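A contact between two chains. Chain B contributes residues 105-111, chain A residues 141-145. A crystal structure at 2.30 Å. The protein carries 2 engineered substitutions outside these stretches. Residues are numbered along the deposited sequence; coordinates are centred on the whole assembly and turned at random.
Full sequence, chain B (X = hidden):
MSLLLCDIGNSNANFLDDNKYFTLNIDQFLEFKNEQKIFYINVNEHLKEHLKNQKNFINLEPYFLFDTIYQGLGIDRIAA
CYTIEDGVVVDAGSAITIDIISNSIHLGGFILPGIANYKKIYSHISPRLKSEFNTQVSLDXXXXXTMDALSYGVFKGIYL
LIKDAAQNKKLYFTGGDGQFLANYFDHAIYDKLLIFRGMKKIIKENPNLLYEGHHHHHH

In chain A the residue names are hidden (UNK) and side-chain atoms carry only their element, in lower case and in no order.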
# COMPACT_ATOMS: atom_id res chain seq x y z
N ILE B 105 -16.06 -18.69 12.28
CA ILE B 105 -16.35 -18.53 10.84
C ILE B 105 -15.52 -17.42 10.21
O ILE B 105 -15.34 -16.36 10.80
CB ILE B 105 -17.86 -18.31 10.56
CG1 ILE B 105 -18.65 -19.56 11.02
CG2 ILE B 105 -18.15 -18.14 9.04
CD1 ILE B 105 -20.10 -19.32 11.25
N HIS B 106 -14.99 -17.68 9.03
CA HIS B 106 -14.12 -16.74 8.30
C HIS B 106 -15.05 -15.88 7.49
O HIS B 106 -15.74 -16.35 6.59
CB HIS B 106 -13.12 -17.51 7.41
CG HIS B 106 -12.21 -16.62 6.60
ND1 HIS B 106 -12.19 -16.63 5.22
CD2 HIS B 106 -11.33 -15.66 6.97
CE1 HIS B 106 -11.34 -15.71 4.78
NE2 HIS B 106 -10.80 -15.11 5.82
N LEU B 107 -15.12 -14.61 7.89
CA LEU B 107 -16.01 -13.64 7.31
C LEU B 107 -15.42 -13.00 6.04
O LEU B 107 -16.09 -12.26 5.31
CB LEU B 107 -16.31 -12.56 8.36
CG LEU B 107 -17.04 -12.94 9.67
CD1 LEU B 107 -17.28 -11.70 10.53
CD2 LEU B 107 -18.37 -13.67 9.50
N GLY B 108 -14.15 -13.24 5.74
CA GLY B 108 -13.57 -12.47 4.65
C GLY B 108 -12.24 -11.96 5.13
O GLY B 108 -11.87 -12.18 6.27
N GLY B 109 -11.50 -11.34 4.23
CA GLY B 109 -10.16 -10.86 4.58
C GLY B 109 -9.60 -10.03 3.44
O GLY B 109 -10.18 -10.00 2.32
N PHE B 110 -8.48 -9.36 3.69
CA PHE B 110 -7.86 -8.57 2.62
C PHE B 110 -6.36 -8.43 2.76
O PHE B 110 -5.79 -8.78 3.79
CB PHE B 110 -8.51 -7.21 2.46
CG PHE B 110 -8.50 -6.39 3.71
CD1 PHE B 110 -7.55 -5.36 3.88
CD2 PHE B 110 -9.46 -6.62 4.72
CE1 PHE B 110 -7.53 -4.59 5.05
CE2 PHE B 110 -9.48 -5.83 5.89
CZ PHE B 110 -8.51 -4.81 6.08
N ILE B 111 -5.77 -7.87 1.71
CA ILE B 111 -4.32 -7.91 1.51
C ILE B 111 -3.76 -6.53 1.20
O ILE B 111 -4.34 -5.66 0.45
CB ILE B 111 -3.90 -8.95 0.37
CG1 ILE B 111 -4.57 -10.30 0.57
CG2 ILE B 111 -2.36 -9.07 0.22
CD1 ILE B 111 -4.54 -11.13 -0.66
N UNK A 141 -18.18 -4.64 2.79
CA UNK A 141 -18.10 -6.06 3.11
C UNK A 141 -16.67 -6.54 2.89
O UNK A 141 -15.96 -5.98 2.03
c UNK A 141 -19.06 -6.88 2.24
N UNK A 142 -16.29 -7.56 3.68
CA UNK A 142 -15.00 -8.24 3.59
C UNK A 142 -14.88 -9.07 2.34
O UNK A 142 -15.77 -9.88 2.04
c UNK A 142 -14.78 -9.10 4.81
c UNK A 142 -13.84 -7.15 6.11
c UNK A 142 -14.67 -8.32 6.06
c UNK A 142 -13.74 -6.39 7.27
c UNK A 142 -15.27 -7.99 8.40
c UNK A 142 -14.47 -6.80 8.44
c UNK A 142 -15.36 -8.73 7.21
N UNK A 143 -13.82 -8.86 1.55
CA UNK A 143 -13.64 -9.64 0.32
C UNK A 143 -13.58 -11.16 0.54
O UNK A 143 -13.23 -11.64 1.62
c UNK A 143 -12.28 -9.19 -0.18
c UNK A 143 -12.73 -7.88 1.73
c UNK A 143 -12.10 -7.86 0.40
N UNK A 144 -13.86 -11.89 -0.53
CA UNK A 144 -13.78 -13.32 -0.55
C UNK A 144 -13.13 -13.93 -1.78
O UNK A 144 -13.27 -15.11 -2.07
n UNK A 144 -16.48 -14.69 3.14
c UNK A 144 -16.09 -13.93 2.10
c UNK A 144 -15.13 -14.51 1.21
c UNK A 144 -15.18 -13.90 -0.22
o UNK A 144 -16.50 -12.79 1.90
N UNK A 145 -12.42 -13.13 -2.55
CA UNK A 145 -11.43 -13.66 -3.49
C UNK A 145 -10.22 -12.74 -3.59
O UNK A 145 -10.27 -11.58 -3.18
c UNK A 145 -13.95 -12.97 -7.52
c UNK A 145 -12.59 -12.71 -5.51
c UNK A 145 -13.96 -13.01 -6.06
c UNK A 145 -12.04 -13.91 -4.85
n UNK A 145 -15.37 -12.85 -7.95

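Position 141 carries a single side-chain carbon and nothing beyond it. This CB comes no closer to the chain B stretch than 6.9 Å, from O of Leu B107. The residue is alanine, and Ala A141 leads into the contact without joining it.

Position 142 has seven side-chain carbons, one followed by a ring of six. Its CA-to-CB bond points toward the strand, and the backbones come close here, with CA of 142 4.6 Å from CA of Gly B108. CB of 142 lies 3.6 Å from CA of Gly B108 and 3.5 Å from O of Leu B107. That carbonyl sits at the edge of the ring, near its plane, while a ring carbon of 142 is 4.1 Å from CB of Leu B107. With no oxygen on the ring, this is phenylalanine, and that ring carbon is CD2. Phe A142, with chi1 at m, has more surface covered by the strand (76 Å²) than any other residue of the loop.

At position 143, three carbons close a ring onto the backbone nitrogen. One of them meets CB of Phe B110 at 4.2 Å, an apolar contact. The backbone carbonyl does the polar work: N of Gly B109 donates a hydrogen bond to O of 143, 3.1 Å long with an angle of 153° at the hydrogen. Only proline closes such a ring; the carbon near Phe B110 is CG of Pro A143.

Position 144 shows three carbons, the third bearing one oxygen and one nitrogen. Its CA-to-CB bond runs sideways, but the end of the side chain comes nearer, to the neighbourhood of the backbone of Leu B107 and Gly B108. A chain of that length ending in an amide is glutamine. The amide is probably turned over in the model, so its exact pairing is best left open.

Position 145 has four carbons in a row ending in nitrogen. Its CA-to-CB bond points away, and its nearest side-chain atom, CB of 145, is still 8.4 Å from O of Gly B109. This is lysine; Lys A145 instead occupies the N-cap position, right before a helix.

The rule of this contact is close backbone approach paid for with glycine. A CB built on Gly B108 would lie 2.3 Å from CB of Phe A142 and 2.9 Å from O of Pro A143, both clashes, and its phi/psi of 133/174 would also jam that CB against the preceding carbonyl. Gly B109 is different: a CB there would point away, and its part is the backbone NH. One directed hydrogen bond fixes the loop against the strand, with apolar contacts from Leu B107 and Phe B110 on neighbouring loop residues.

Chain A (141-145) AFPQK
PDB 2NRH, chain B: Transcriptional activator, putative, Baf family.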